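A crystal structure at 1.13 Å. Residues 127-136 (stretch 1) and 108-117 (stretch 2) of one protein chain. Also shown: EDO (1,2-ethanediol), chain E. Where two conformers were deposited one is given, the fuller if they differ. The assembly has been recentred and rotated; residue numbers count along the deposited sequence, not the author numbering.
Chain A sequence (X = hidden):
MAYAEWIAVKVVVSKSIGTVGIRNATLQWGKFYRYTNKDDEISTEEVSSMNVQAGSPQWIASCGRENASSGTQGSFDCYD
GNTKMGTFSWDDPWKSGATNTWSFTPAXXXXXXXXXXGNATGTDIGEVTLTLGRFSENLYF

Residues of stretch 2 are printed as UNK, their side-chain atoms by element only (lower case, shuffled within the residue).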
# COMPACT_ATOMS: atom_id res chain seq x y z
N GLU A 127 6.92 6.22 4.55
CA GLU A 127 7.02 5.85 3.14
C GLU A 127 7.63 4.46 2.98
O GLU A 127 8.71 4.18 3.51
CB GLU A 127 7.89 6.87 2.38
CG GLU A 127 7.26 8.26 2.29
CD GLU A 127 8.02 9.22 1.39
OE1 GLU A 127 9.19 8.96 1.05
OE2 GLU A 127 7.43 10.26 1.02
N VAL A 128 6.94 3.61 2.22
CA VAL A 128 7.41 2.28 1.85
C VAL A 128 7.36 2.19 0.33
O VAL A 128 6.35 2.56 -0.27
CB VAL A 128 6.51 1.19 2.46
CG1 VAL A 128 6.91 -0.20 1.96
CG2 VAL A 128 6.54 1.24 3.98
N THR A 129 8.43 1.70 -0.28
CA THR A 129 8.45 1.48 -1.73
C THR A 129 8.14 0.02 -2.03
O THR A 129 8.69 -0.88 -1.38
CB THR A 129 9.80 1.89 -2.33
OG1 THR A 129 10.04 3.28 -2.07
CG2 THR A 129 9.82 1.66 -3.83
N LEU A 130 7.25 -0.22 -2.99
CA LEU A 130 6.83 -1.56 -3.40
C LEU A 130 7.20 -1.73 -4.87
O LEU A 130 6.59 -1.11 -5.75
CB LEU A 130 5.32 -1.73 -3.20
CG LEU A 130 4.70 -3.03 -3.71
CD1 LEU A 130 5.28 -4.25 -2.99
CD2 LEU A 130 3.18 -2.99 -3.55
N THR A 131 8.22 -2.55 -5.15
CA THR A 131 8.72 -2.73 -6.52
C THR A 131 8.23 -4.06 -7.07
O THR A 131 8.56 -5.13 -6.52
CB THR A 131 10.25 -2.62 -6.55
OG1 THR A 131 10.64 -1.34 -6.03
CG2 THR A 131 10.76 -2.76 -7.97
N LEU A 132 7.43 -4.01 -8.14
CA LEU A 132 6.68 -5.15 -8.65
C LEU A 132 7.23 -5.60 -10.00
O LEU A 132 7.39 -4.78 -10.91
CB LEU A 132 5.21 -4.75 -8.84
CG LEU A 132 4.45 -4.35 -7.58
CD1 LEU A 132 3.16 -3.59 -7.92
CD2 LEU A 132 4.12 -5.58 -6.74
N GLY A 133 7.46 -6.91 -10.14
CA GLY A 133 7.91 -7.46 -11.40
C GLY A 133 7.38 -8.86 -11.66
O GLY A 133 6.79 -9.51 -10.78
N ARG A 134 7.60 -9.31 -12.90
CA ARG A 134 7.25 -10.65 -13.35
C ARG A 134 8.53 -11.47 -13.47
O ARG A 134 9.53 -10.99 -14.00
CB ARG A 134 6.55 -10.58 -14.71
CG ARG A 134 6.37 -11.92 -15.42
CD ARG A 134 4.97 -12.48 -15.22
NE ARG A 134 4.73 -13.69 -16.02
CZ ARG A 134 4.09 -13.71 -17.18
NH1 ARG A 134 3.92 -14.86 -17.83
NH2 ARG A 134 3.63 -12.58 -17.71
N PHE A 135 8.49 -12.72 -12.99
CA PHE A 135 9.70 -13.52 -12.83
C PHE A 135 9.52 -14.94 -13.33
O PHE A 135 8.41 -15.47 -13.41
CB PHE A 135 10.13 -13.55 -11.34
CG PHE A 135 10.60 -12.21 -10.84
CD1 PHE A 135 9.68 -11.25 -10.41
CD2 PHE A 135 11.94 -11.89 -10.86
CE1 PHE A 135 10.11 -10.01 -9.99
CE2 PHE A 135 12.37 -10.64 -10.44
CZ PHE A 135 11.45 -9.70 -10.01
N SER A 136 10.66 -15.56 -13.67
CA SER A 136 10.73 -16.96 -14.07
C SER A 136 11.87 -17.63 -13.31
O SER A 136 12.87 -16.99 -12.97
CB SER A 136 10.96 -17.13 -15.58
OG SER A 136 9.86 -16.65 -16.33
N UNK A 108 1.76 -16.14 -6.52
CA UNK A 108 2.54 -17.25 -7.05
C UNK A 108 3.95 -16.73 -7.29
O UNK A 108 4.21 -15.53 -7.17
o UNK A 108 2.28 -16.89 -9.43
c UNK A 108 1.96 -17.78 -8.37
N UNK A 109 4.85 -17.64 -7.67
CA UNK A 109 6.21 -17.24 -7.96
C UNK A 109 6.35 -16.51 -9.30
O UNK A 109 7.46 -16.11 -9.65
c UNK A 109 7.15 -18.44 -7.92
N UNK A 110 5.25 -16.32 -10.04
CA UNK A 110 5.33 -15.56 -11.28
C UNK A 110 5.51 -14.06 -11.05
O UNK A 110 5.91 -13.35 -11.98
o UNK A 110 5.04 -17.88 -12.80
o UNK A 110 2.87 -17.64 -13.03
c UNK A 110 4.07 -15.79 -12.12
c UNK A 110 3.99 -17.21 -12.69
N UNK A 111 5.22 -13.57 -9.84
CA UNK A 111 5.34 -12.14 -9.54
C UNK A 111 6.00 -11.98 -8.18
O UNK A 111 5.81 -12.81 -7.28
c UNK A 111 3.97 -11.44 -9.50
c UNK A 111 2.25 -12.58 -10.95
c UNK A 111 3.20 -11.58 -10.79
c UNK A 111 1.79 -11.86 -13.19
c UNK A 111 1.55 -12.73 -12.14
o UNK A 111 1.08 -12.02 -14.36
c UNK A 111 3.44 -10.72 -11.86
c UNK A 111 2.74 -10.85 -13.05
N UNK A 112 6.74 -10.88 -8.02
CA UNK A 112 7.30 -10.50 -6.73
C UNK A 112 7.06 -9.02 -6.48
O UNK A 112 7.02 -8.21 -7.41
c UNK A 112 8.81 -10.79 -6.66
N UNK A 113 6.90 -8.68 -5.20
CA UNK A 113 6.79 -7.31 -4.74
C UNK A 113 7.75 -7.10 -3.59
O UNK A 113 7.50 -7.56 -2.47
N UNK A 114 8.87 -6.44 -3.87
CA UNK A 114 9.95 -6.25 -2.90
C UNK A 114 9.75 -4.89 -2.24
O UNK A 114 9.54 -3.88 -2.92
c UNK A 114 11.32 -6.34 -3.59
c UNK A 114 12.45 -6.09 -2.58
c UNK A 114 11.49 -7.69 -4.30
c UNK A 114 11.32 -8.91 -3.41
N UNK A 115 9.80 -4.87 -0.91
CA UNK A 115 9.56 -3.64 -0.15
C UNK A 115 10.86 -3.06 0.38
O UNK A 115 11.81 -3.79 0.70
o UNK A 115 9.21 -4.86 1.91
c UNK A 115 7.27 -4.41 0.55
c UNK A 115 8.61 -3.89 1.02
N UNK A 116 10.90 -1.73 0.47
CA UNK A 116 12.01 -1.03 1.09
C UNK A 116 11.47 0.16 1.87
O UNK A 116 10.45 0.76 1.50
c UNK A 116 13.07 -0.58 0.07
o UNK A 116 12.52 0.30 -0.89
N UNK A 117 12.15 0.48 2.97
CA UNK A 117 11.71 1.56 3.83
C UNK A 117 10.65 1.14 4.82
O UNK A 117 10.17 0.00 4.85
C1 EDO E . 9.76 5.56 6.31
O1 EDO E . 10.55 5.09 5.21
C2 EDO E . 9.96 7.07 6.49
O2 EDO E . 9.06 7.82 5.66
O HOH W 1 7.75 -18.23 -11.97
O HOH W 2 11.23 -1.60 -3.37
O HOH W 3 10.47 4.11 0.85

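Position 108 carries one carbon and then one oxygen, and reaches nothing on stretch 1: a serine, S108. Its OG accepts a hydrogen bond from the backbone N of position 110 (3.1 Å), so a short hydroxyl side chain suits the start of this type I turn.

Position 109 has a single side-chain carbon, pointing sideways. It is alanine, A109, small and undemanding in an exposed turn.

At 110 two carbons follow CA, the second bearing two oxygens: a short carboxylate, aspartate D110. It suits an exposed site, where water 1 lies within hydrogen-bonding distance of D110 OD1 (2.9 Å) and F135 O (3.2 Å). F135 N donates to D110 O at 2.8 Å.

Position 111 shows one carbon, then a six-carbon ring bearing an oxygen, which is tyrosine. The CB of Y111 points to the face of the sheet that holds R134, and the end of its side chain comes nearer to stretch 1. Its CE1 lies 3.5 Å from R134 CD, so a broad flat group packs against the aliphatic part of the arginine. Its hydroxyl is satisfied elsewhere in the structure.

Position 112 has one carbon, CB, 3.7 Å from F135 CE1. This is alanine, A112; its methyl group offers an apolar surface to the ring of F135, two residues on from its partner G133.

Position 113 has no side-chain atoms: glycine, G113. An ideal CB would sit only 3.0 Å from L130 CD1 and 3.1 Å from L132 CD2, so the two leucines fill the space that a side chain would need.

Position 114 has four carbons, forked at the first, with one arm two carbons long: isoleucine. The beta-branched I114 suits an extended strand; the end of its side chain leads away from stretch 1.

At 115 one carbon carries an oxygen and a carbon, as in threonine. Beta-branching again suits the strand, and the methyl CG2 of T115 meets L130 CD1 (4.1 Å).

Position 116 has one carbon and one oxygen: serine. The OG of S116 approaches T129 CB at 3.5 Å, a small polar group on an exposed face.

Position 117 again lacks a side chain. A CB would clash with E127 O at 2.9 Å, and phi of 84° with psi of 178° by itself calls for glycine, G117.

The contact is an antiparallel strand pairing. T129, T131 and G133 each exchange two backbone N-to-O hydrogen bonds, with S116, I114 and A112 respectively. CA to CA is 4.7 Å for L130 and T115, and 4.5 Å for L132 and G113 and for R134 and Y111.

Stretch 2 108-117: SADYAGITSG
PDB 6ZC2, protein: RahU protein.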